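Local structure of gamma-hexachlorocyclohexane dehydrochlorinase (Sphingomonas paucimobilis, 3A76) at residues L36-V44 / R51-W62; L117-I127 / L159-P167. The protein catalyses two successive 1,2-anti dehydrochlorinations of the pollutant lindane (gamma-hexachlorocyclohexane), giving 1,3,4,6-tetrachloro-1,4-cyclohexadiene by way of gamma-pentachlorocyclohexene. All blocks are in the same frame, centred on the assembly; numbering follows the deposited sequence.

Interaction 1 (L36-V44 / R51-W62); sequences LYSDKLIAV and RLASIWWDDAEW
Asp39 and Arg51 make the one salt bridge between 36-44 and 51-62: Arg51 NH2 donates to Asp39 OD1 at 2.9 Å, fairly straight (161°). The oxygen lies close to the guanidinium plane, but the N-H reaches it from above the carboxylate plane. Ile42 CG2 lies over one face, toward the rim near NE. Asp39 OD1 also pairs with Arg99 of the second subunit, so this charge is shared across the trimer interface.

The apolar contacts run along the same helix. Ala43 CB sits against Leu52, 3.7 Å from its CB, and Val44 CG2 touches Leu52 CD1. Two turns before Ala43, Leu36 CD2 meets Ile55 CG2 (3.9 Å). The CG1 of Ile55, wedged between backbone N and carbonyl carbon (chi1 59°), carries CD1 across the Lys40 chain, tight at 3.4 Å from Lys40 CG. In the SnoaL-like fold this is where the long N-terminal helix packs on the turn leading into the barrel sheet; Val44 also touches His93, inferred to be the proton acceptor.

A bend at mid-chain (chi3 91°) carries Lys40 past two indoles. Its CD lies 3.8 Å from Trp56 CZ2, and NZ reaches Trp62 CZ2 at 3.2 Å, where like-charged Arg149 also lies close.

Interaction 2 (L117-I127 / L159-P167); sequences LGNLVEGNQSI and LAGIHFAPP. With SPD (spermidine), chain D.
Ser126 CB packs against the Phe164 ring, 3.5 Å from CD1, while its OG turns to the backbone of the tail 159-167. With that OG beside its own backbone N (chi1 -72°), the hydroxyl accepts from Phe164 N at 2.9 Å. OG is also modelled implausibly close to Asn119 OD1, a detail that stays doubtful.

Asn119 is the side chain to follow outward. CB leads toward the tail, and CG passes near His163 NE2. From there the amide forks: OD1 lies 3.3 Å from His163 NE2, at an angle too poor for a bond, whereas ND2 donates to Phe164 O at 2.9 Å, with that oxygen in the amide plane and the bond nearly straight (163°). ND2 has a weak second partner in Glu90. A leucine here would probably leave Phe164 O without this donor and put an apolar branch beside His163 NE2.

At Leu159, the backbone N reaches Ser126 O at 2.8 Å, an oxygen that also receives Gln125 NE2. Leu117 CD2 meets Phe164 CZ at 3.9 Å, and Tyr155 of the second subunit stacks on the phenylalanine ring. The hairpin's G1 bulge at Asn124 and Gln125 faces Leu120; Asn124 OD1 takes a weak bond from His163 NE2.

The tail has no regular structure, so side-chain amide and hydroxyl groups supply much of the bonding that fixes its course.

How the interactions relate
Along the chain the two follow one another, interaction 1 first, and their centres lie 26 Å apart, with nearest atoms about 9 Å from each other and without contact. The mixed six-stranded sheet is common to both. Interaction 1 joins helix 22-45 to helix 49-53 and the start of strand 60-64; interaction 2 lies at the hairpin between strands 107-120 and 125-140, where the chain beyond strand 143-158 folds back. The inferred active-site residues Asp45 and His93 are nearer the first, their side chains about 4 Å from that of Val44, and interaction 2 lies farther off. Both contacts touch the second subunit, so the trimer interface borders two separate parts of the barrel.

Interaction 1 (L36-V44 / R51-W62)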
loop_
_atom_site.group_PDB
_atom_site.type_symbol
_atom_site.label_atom_id
_atom_site.label_comp_id
_atom_site.label_asym_id
_atom_site.label_seq_id
_atom_site.Cartn_x
_atom_site.Cartn_y
_atom_site.Cartn_z
ATOM N N LEU B 36 0.690 -3.657 -13.878
ATOM C CA LEU B 36 0.389 -2.440 -14.636
ATOM C C LEU B 36 0.224 -1.263 -13.692
ATOM O O LEU B 36 0.829 -0.214 -13.881
ATOM C CB LEU B 36 -0.882 -2.615 -15.492
ATOM C CG LEU B 36 -0.820 -3.505 -16.744
ATOM C CD1 LEU B 36 -2.196 -3.514 -17.410
ATOM C CD2 LEU B 36 0.277 -3.033 -17.710
ATOM N N TYR B 37 -0.599 -1.461 -12.669
ATOM C CA TYR B 37 -0.906 -0.441 -11.673
ATOM C C TYR B 37 0.376 0.062 -10.964
ATOM O O TYR B 37 0.607 1.265 -10.876
ATOM C CB TYR B 37 -1.923 -1.036 -10.693
ATOM C CG TYR B 37 -2.476 -0.106 -9.650
ATOM C CD1 TYR B 37 -1.904 -0.045 -8.371
ATOM C CD2 TYR B 37 -3.604 0.690 -9.918
ATOM C CE1 TYR B 37 -2.428 0.795 -7.407
ATOM C CE2 TYR B 37 -4.122 1.532 -8.976
ATOM C CZ TYR B 37 -3.541 1.579 -7.717
ATOM O OH TYR B 37 -4.052 2.427 -6.765
ATOM N N SER B 38 1.209 -0.850 -10.488
ATOM C CA SER B 38 2.491 -0.463 -9.874
ATOM C C SER B 38 3.444 0.233 -10.871
ATOM O O SER B 38 3.894 1.352 -10.613
ATOM C CB SER B 38 3.155 -1.680 -9.236
ATOM O OG SER B 38 2.297 -2.211 -8.253
ATOM N N ASP B 39 3.703 -0.412 -12.024
ATOM C CA ASP B 39 4.561 0.164 -13.098
ATOM C C ASP B 39 4.285 1.618 -13.400
ATOM O O ASP B 39 5.210 2.395 -13.615
ATOM C CB ASP B 39 4.413 -0.601 -14.406
ATOM C CG ASP B 39 5.107 -1.933 -14.389
ATOM O OD1 ASP B 39 6.021 -2.109 -13.565
ATOM O OD2 ASP B 39 4.735 -2.806 -15.202
ATOM N N LYS B 40 3.012 1.999 -13.437
ATOM C CA LYS B 40 2.709 3.372 -13.772
ATOM C C LYS B 40 3.356 4.270 -12.749
ATOM O O LYS B 40 4.011 5.241 -13.103
ATOM C CB LYS B 40 1.201 3.659 -13.839
ATOM C CG LYS B 40 0.905 4.764 -14.850
ATOM C CD LYS B 40 -0.158 5.732 -14.437
ATOM C CE LYS B 40 0.454 6.921 -13.708
ATOM N NZ LYS B 40 -0.613 7.814 -13.193
ATOM N N LEU B 41 3.156 3.935 -11.476
ATOM C CA LEU B 41 3.669 4.725 -10.363
ATOM C C LEU B 41 5.209 4.754 -10.341
ATOM O O LEU B 41 5.816 5.818 -10.252
ATOM C CB LEU B 41 3.101 4.172 -9.056
ATOM C CG LEU B 41 1.748 4.678 -8.531
ATOM C CD1 LEU B 41 0.880 5.501 -9.525
ATOM C CD2 LEU B 41 0.981 3.549 -7.875
ATOM N N ILE B 42 5.820 3.584 -10.451
ATOM C CA ILE B 42 7.285 3.455 -10.468
ATOM C C ILE B 42 7.896 4.277 -11.606
ATOM O O ILE B 42 8.889 4.998 -11.406
ATOM C CB ILE B 42 7.705 1.964 -10.589
ATOM C CG1 ILE B 42 7.297 1.204 -9.316
ATOM C CG2 ILE B 42 9.233 1.833 -10.845
ATOM C CD1 ILE B 42 7.109 -0.303 -9.501
ATOM N N ALA B 43 7.277 4.195 -12.788
ATOM C CA ALA B 43 7.820 4.848 -13.971
ATOM C C ALA B 43 7.775 6.352 -13.811
ATOM O O ALA B 43 8.683 7.054 -14.253
ATOM C CB ALA B 43 7.075 4.411 -15.225
ATOM N N VAL B 44 6.729 6.843 -13.165
ATOM C CA VAL B 44 6.610 8.270 -12.909
ATOM C C VAL B 44 7.635 8.725 -11.853
ATOM O O VAL B 44 8.279 9.765 -12.003
ATOM C CB VAL B 44 5.176 8.645 -12.461
ATOM C CG1 VAL B 44 5.171 10.012 -11.795
ATOM C CG2 VAL B 44 4.201 8.603 -13.642
ATOM N N ARG B 51 9.461 2.179 -19.135
ATOM C CA ARG B 51 8.407 1.492 -18.369
ATOM C C ARG B 51 7.090 2.273 -18.491
ATOM O O ARG B 51 6.027 1.677 -18.642
ATOM C CB ARG B 51 8.841 1.216 -16.914
ATOM C CG ARG B 51 7.703 1.134 -15.899
ATOM C CD ARG B 51 7.926 0.167 -14.729
ATOM N NE ARG B 51 9.307 0.007 -14.268
ATOM C CZ ARG B 51 9.752 -1.076 -13.634
ATOM N NH1 ARG B 51 11.031 -1.161 -13.268
ATOM N NH2 ARG B 51 8.921 -2.080 -13.363
ATOM N N LEU B 52 7.175 3.600 -18.491
ATOM C CA LEU B 52 5.985 4.431 -18.610
ATOM C C LEU B 52 5.223 4.152 -19.894
ATOM O O LEU B 52 4.003 3.968 -19.861
ATOM C CB LEU B 52 6.313 5.922 -18.516
ATOM C CG LEU B 52 5.081 6.839 -18.482
ATOM C CD1 LEU B 52 4.283 6.707 -17.160
ATOM C CD2 LEU B 52 5.469 8.273 -18.734
ATOM N N ALA B 53 5.956 4.118 -21.008
ATOM C CA ALA B 53 5.389 3.958 -22.347
ATOM C C ALA B 53 4.809 2.569 -22.610
ATOM O O ALA B 53 3.872 2.424 -23.398
ATOM C CB ALA B 53 6.452 4.283 -23.392
ATOM N N SER B 54 5.369 1.560 -21.946
ATOM C CA SER B 54 5.063 0.150 -22.211
ATOM C C SER B 54 3.679 -0.334 -21.747
ATOM O O SER B 54 3.263 -1.455 -22.078
ATOM C CB SER B 54 6.132 -0.723 -21.547
ATOM O OG SER B 54 6.015 -0.661 -20.128
ATOM N N ILE B 55 2.978 0.496 -20.981
ATOM C CA ILE B 55 1.774 0.066 -20.261
ATOM C C ILE B 55 0.452 0.532 -20.900
ATOM O O ILE B 55 -0.636 0.164 -20.441
ATOM C CB ILE B 55 1.836 0.520 -18.772
ATOM C CG1 ILE B 55 1.954 2.046 -18.693
ATOM C CG2 ILE B 55 2.992 -0.189 -18.027
ATOM C CD1 ILE B 55 1.873 2.640 -17.306
ATOM N N TRP B 56 0.557 1.349 -21.949
ATOM C CA TRP B 56 -0.608 1.930 -22.620
ATOM C C TRP B 56 -0.769 1.387 -24.033
ATOM O O TRP B 56 0.226 1.190 -24.746
ATOM C CB TRP B 56 -0.475 3.453 -22.712
ATOM C CG TRP B 56 0.030 4.104 -21.464
ATOM C CD1 TRP B 56 1.331 4.402 -21.159
ATOM C CD2 TRP B 56 -0.755 4.549 -20.354
ATOM N NE1 TRP B 56 1.406 5.005 -19.926
ATOM C CE2 TRP B 56 0.140 5.109 -19.408
ATOM C CE3 TRP B 56 -2.126 4.536 -20.067
ATOM C CZ2 TRP B 56 -0.295 5.643 -18.194
ATOM C CZ3 TRP B 56 -2.558 5.066 -18.860
ATOM C CH2 TRP B 56 -1.641 5.610 -17.936
ATOM N N TRP B 57 -2.019 1.151 -24.433
ATOM C CA TRP B 57 -2.353 0.901 -25.837
ATOM C C TRP B 57 -2.267 2.227 -26.590
ATOM O O TRP B 57 -2.318 3.293 -25.968
ATOM C CB TRP B 57 -3.762 0.321 -25.971
ATOM C CG TRP B 57 -3.948 -1.047 -25.368
ATOM C CD1 TRP B 57 -4.840 -1.394 -24.394
ATOM C CD2 TRP B 57 -3.235 -2.244 -25.704
ATOM N NE1 TRP B 57 -4.723 -2.732 -24.098
ATOM C CE2 TRP B 57 -3.747 -3.276 -24.888
ATOM C CE3 TRP B 57 -2.217 -2.546 -26.618
ATOM C CZ2 TRP B 57 -3.270 -4.585 -24.949
ATOM C CZ3 TRP B 57 -1.741 -3.859 -26.682
ATOM C CH2 TRP B 57 -2.268 -4.858 -25.850
ATOM N N ASP B 58 -2.140 2.177 -27.918
ATOM C CA ASP B 58 -2.116 3.415 -28.726
ATOM C C ASP B 58 -3.342 4.303 -28.499
ATOM O O ASP B 58 -3.236 5.530 -28.477
ATOM C CB ASP B 58 -1.988 3.104 -30.221
ATOM C CG ASP B 58 -0.547 3.087 -30.699
ATOM O OD1 ASP B 58 0.351 3.591 -29.975
ATOM O OD2 ASP B 58 -0.324 2.569 -31.819
ATOM N N ASP B 59 -4.495 3.666 -28.330
ATOM C CA ASP B 59 -5.764 4.358 -28.121
ATOM C C ASP B 59 -6.095 4.596 -26.642
ATOM O O ASP B 59 -7.124 5.199 -26.338
ATOM C CB ASP B 59 -6.903 3.576 -28.795
ATOM C CG ASP B 59 -6.883 2.095 -28.441
ATOM O OD1 ASP B 59 -7.159 1.748 -27.267
ATOM O OD2 ASP B 59 -6.588 1.271 -29.339
ATOM N N ALA B 60 -5.238 4.123 -25.730
ATOM C CA ALA B 60 -5.444 4.325 -24.283
ATOM C C ALA B 60 -5.428 5.801 -23.946
ATOM O O ALA B 60 -4.730 6.573 -24.603
ATOM C CB ALA B 60 -4.396 3.592 -23.476
ATOM N N GLU B 61 -6.205 6.192 -22.937
ATOM C CA GLU B 61 -6.390 7.610 -22.593
ATOM C C GLU B 61 -6.168 7.920 -21.107
ATOM O O GLU B 61 -6.919 7.459 -20.232
ATOM C CB GLU B 61 -7.771 8.109 -23.045
ATOM C CG GLU B 61 -8.103 7.779 -24.496
ATOM C CD GLU B 61 -8.786 8.920 -25.227
ATOM O OE1 GLU B 61 -9.389 9.793 -24.558
ATOM O OE2 GLU B 61 -8.719 8.937 -26.482
ATOM N N TRP B 62 -5.132 8.717 -20.846
ATOM C CA TRP B 62 -4.716 9.068 -19.492
ATOM C C TRP B 62 -5.134 10.492 -19.162
ATOM O O TRP B 62 -4.634 11.449 -19.733
ATOM C CB TRP B 62 -3.198 8.841 -19.318
ATOM C CG TRP B 62 -2.612 9.126 -17.934
ATOM C CD1 TRP B 62 -3.284 9.207 -16.744
ATOM C CD2 TRP B 62 -1.221 9.333 -17.617
ATOM N NE1 TRP B 62 -2.410 9.467 -15.723
ATOM C CE2 TRP B 62 -1.137 9.550 -16.228
ATOM C CE3 TRP B 62 -0.041 9.352 -18.378
ATOM C CZ2 TRP B 62 0.082 9.799 -15.577
ATOM C CZ3 TRP B 62 1.171 9.595 -17.733
ATOM C CH2 TRP B 62 1.220 9.818 -16.346
#

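Interaction 2 (L117-I127 / L159-P167)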
loop_
_atom_site.group_PDB
_atom_site.type_symbol
_atom_site.label_atom_id
_atom_site.label_comp_id
_atom_site.label_asym_id
_atom_site.label_seq_id
_atom_site.Cartn_x
_atom_site.Cartn_y
_atom_site.Cartn_z
ATOM N N LEU B 117 3.608 11.791 -2.013
ATOM C CA LEU B 117 4.463 12.779 -1.339
ATOM C C LEU B 117 5.520 13.275 -2.316
ATOM O O LEU B 117 6.152 12.476 -2.999
ATOM C CB LEU B 117 5.160 12.139 -0.142
ATOM C CG LEU B 117 4.296 11.416 0.873
ATOM C CD1 LEU B 117 5.174 10.704 1.907
ATOM C CD2 LEU B 117 3.354 12.406 1.520
ATOM N N GLY B 118 5.716 14.590 -2.384
ATOM C CA GLY B 118 6.705 15.149 -3.294
ATOM C C GLY B 118 7.184 16.540 -2.958
ATOM O O GLY B 118 6.665 17.180 -2.058
ATOM N N ASN B 119 8.206 16.993 -3.675
ATOM C CA ASN B 119 8.630 18.386 -3.584
ATOM C C ASN B 119 8.374 19.088 -4.904
ATOM O O ASN B 119 8.918 18.694 -5.931
ATOM C CB ASN B 119 10.117 18.517 -3.215
ATOM C CG ASN B 119 10.370 18.370 -1.733
ATOM O OD1 ASN B 119 9.739 19.031 -0.918
ATOM N ND2 ASN B 119 11.323 17.515 -1.378
ATOM N N LEU B 120 7.549 20.126 -4.869
ATOM C CA LEU B 120 7.289 20.945 -6.057
ATOM C C LEU B 120 8.478 21.829 -6.374
ATOM O O LEU B 120 9.000 22.488 -5.496
ATOM C CB LEU B 120 6.058 21.823 -5.840
ATOM C CG LEU B 120 4.711 21.120 -5.691
ATOM C CD1 LEU B 120 3.671 22.134 -5.226
ATOM C CD2 LEU B 120 4.294 20.415 -6.982
ATOM N N VAL B 121 8.909 21.841 -7.628
ATOM C CA VAL B 121 9.968 22.752 -8.062
ATOM C C VAL B 121 9.577 24.205 -7.765
ATOM O O VAL B 121 10.388 24.980 -7.253
ATOM C CB VAL B 121 10.307 22.577 -9.561
ATOM C CG1 VAL B 121 11.259 23.687 -10.035
ATOM C CG2 VAL B 121 10.923 21.218 -9.807
ATOM N N GLU B 122 8.331 24.553 -8.081
ATOM C CA GLU B 122 7.776 25.868 -7.787
ATOM C C GLU B 122 7.679 26.055 -6.273
ATOM O O GLU B 122 6.769 25.538 -5.624
ATOM C CB GLU B 122 6.398 26.044 -8.464
ATOM C CG GLU B 122 5.897 27.496 -8.590
ATOM C CD GLU B 122 6.555 28.261 -9.748
ATOM O OE1 GLU B 122 7.763 28.593 -9.663
ATOM O OE2 GLU B 122 5.852 28.545 -10.749
ATOM N N GLY B 123 8.639 26.789 -5.724
ATOM C CA GLY B 123 8.662 27.110 -4.301
ATOM C C GLY B 123 9.372 26.064 -3.464
ATOM O O GLY B 123 9.391 26.169 -2.232
ATOM N N ASN B 124 9.968 25.067 -4.125
ATOM C CA ASN B 124 10.601 23.940 -3.430
ATOM C C ASN B 124 9.728 23.544 -2.237
ATOM O O ASN B 124 10.167 23.513 -1.090
ATOM C CB ASN B 124 12.038 24.293 -3.015
ATOM C CG ASN B 124 12.886 23.065 -2.701
ATOM O OD1 ASN B 124 12.634 21.956 -3.194
ATOM N ND2 ASN B 124 13.915 23.267 -1.878
ATOM N N GLN B 125 8.467 23.283 -2.549
ATOM C CA GLN B 125 7.422 23.066 -1.565
ATOM C C GLN B 125 7.036 21.590 -1.527
ATOM O O GLN B 125 6.801 20.975 -2.571
ATOM C CB GLN B 125 6.202 23.940 -1.900
ATOM C CG GLN B 125 4.991 23.725 -1.014
ATOM C CD GLN B 125 5.203 24.223 0.400
ATOM O OE1 GLN B 125 5.098 25.424 0.670
ATOM N NE2 GLN B 125 5.488 23.302 1.318
ATOM N N SER B 126 6.996 21.045 -0.311
ATOM C CA SER B 126 6.613 19.672 -0.058
ATOM C C SER B 126 5.105 19.529 -0.043
ATOM O O SER B 126 4.418 20.302 0.618
ATOM C CB SER B 126 7.181 19.215 1.281
ATOM O OG SER B 126 8.573 19.054 1.179
ATOM N N ILE B 127 4.593 18.537 -0.766
ATOM C CA ILE B 127 3.146 18.314 -0.818
ATOM C C ILE B 127 2.730 16.900 -0.528
ATOM O O ILE B 127 3.478 15.958 -0.775
ATOM C CB ILE B 127 2.489 18.706 -2.187
ATOM C CG1 ILE B 127 3.364 18.304 -3.374
ATOM C CG2 ILE B 127 2.124 20.180 -2.209
ATOM C CD1 ILE B 127 2.571 18.213 -4.642
ATOM N N LEU B 159 2.825 21.519 2.600
ATOM C CA LEU B 159 3.077 21.218 4.000
ATOM C C LEU B 159 3.680 22.396 4.754
ATOM O O LEU B 159 4.380 23.222 4.164
ATOM C CB LEU B 159 3.874 19.918 4.134
ATOM C CG LEU B 159 3.074 18.753 3.522
ATOM C CD1 LEU B 159 3.838 17.464 3.551
ATOM C CD2 LEU B 159 1.733 18.565 4.206
ATOM N N ALA B 160 3.362 22.474 6.048
ATOM C CA ALA B 160 3.693 23.623 6.912
ATOM C C ALA B 160 5.191 23.980 6.944
ATOM O O ALA B 160 5.763 24.420 5.938
ATOM C CB ALA B 160 3.153 23.387 8.339
ATOM N N GLY B 161 5.818 23.810 8.103
ATOM C CA GLY B 161 7.260 23.993 8.212
ATOM C C GLY B 161 7.939 22.667 7.933
ATOM O O GLY B 161 8.995 22.360 8.497
ATOM N N ILE B 162 7.319 21.876 7.061
ATOM C CA ILE B 162 7.799 20.544 6.736
ATOM C C ILE B 162 8.384 20.535 5.332
ATOM O O ILE B 162 7.794 21.072 4.393
ATOM C CB ILE B 162 6.668 19.489 6.893
ATOM C CG1 ILE B 162 6.215 19.426 8.357
ATOM C CG2 ILE B 162 7.119 18.120 6.402
ATOM C CD1 ILE B 162 4.808 18.918 8.561
ATOM N N HIS B 163 9.570 19.948 5.211
ATOM C CA HIS B 163 10.213 19.747 3.931
ATOM C C HIS B 163 10.840 18.353 3.856
ATOM O O HIS B 163 11.753 18.021 4.619
ATOM C CB HIS B 163 11.255 20.834 3.669
ATOM C CG HIS B 163 11.742 20.862 2.257
ATOM N ND1 HIS B 163 12.924 20.272 1.865
ATOM C CD2 HIS B 163 11.189 21.381 1.136
ATOM C CE1 HIS B 163 13.082 20.430 0.563
ATOM N NE2 HIS B 163 12.043 21.099 0.097
ATOM N N PHE B 164 10.335 17.540 2.930
ATOM C CA PHE B 164 10.830 16.194 2.717
ATOM C C PHE B 164 12.239 16.280 2.159
ATOM O O PHE B 164 12.477 17.002 1.187
ATOM C CB PHE B 164 9.939 15.440 1.727
ATOM C CG PHE B 164 8.497 15.296 2.158
ATOM C CD1 PHE B 164 7.471 15.749 1.336
ATOM C CD2 PHE B 164 8.164 14.688 3.355
ATOM C CE1 PHE B 164 6.130 15.607 1.718
ATOM C CE2 PHE B 164 6.835 14.558 3.738
ATOM C CZ PHE B 164 5.821 15.021 2.914
ATOM N N ALA B 165 13.174 15.539 2.758
ATOM C CA ALA B 165 14.592 15.657 2.386
ATOM C C ALA B 165 15.357 14.410 2.778
ATOM O O ALA B 165 14.964 13.725 3.707
ATOM C CB ALA B 165 15.218 16.871 3.062
ATOM N N PRO B 166 16.468 14.117 2.086
ATOM C CA PRO B 166 17.230 12.928 2.470
ATOM C C PRO B 166 17.813 13.064 3.890
ATOM O O PRO B 166 17.969 14.191 4.386
ATOM C CB PRO B 166 18.324 12.846 1.391
ATOM C CG PRO B 166 17.820 13.688 0.259
ATOM C CD PRO B 166 17.078 14.805 0.935
ATOM N N PRO B 167 18.130 11.928 4.539
ATOM C CA PRO B 167 18.533 11.906 5.961
ATOM C C PRO B 167 19.714 12.824 6.336
ATOM O O PRO B 167 19.785 13.296 7.477
ATOM C CB PRO B 167 18.896 10.434 6.203
ATOM C CG PRO B 167 19.087 9.848 4.871
ATOM C CD PRO B 167 18.178 10.583 3.946
HETATM N N1 SPD D . 21.647 8.824 8.111
HETATM C C2 SPD D . 21.493 7.910 6.992
HETATM C C3 SPD D . 20.835 6.608 7.432
HETATM C C4 SPD D . 19.442 6.797 8.013
HETATM C C5 SPD D . 18.635 5.541 7.735
HETATM N N6 SPD D . 17.913 5.054 8.894
HETATM C C7 SPD D . 16.462 5.020 8.871
HETATM C C8 SPD D . 15.903 3.769 9.524
HETATM C C9 SPD D . 15.131 2.960 8.500
HETATM N N10 SPD D . 14.483 1.822 9.131
#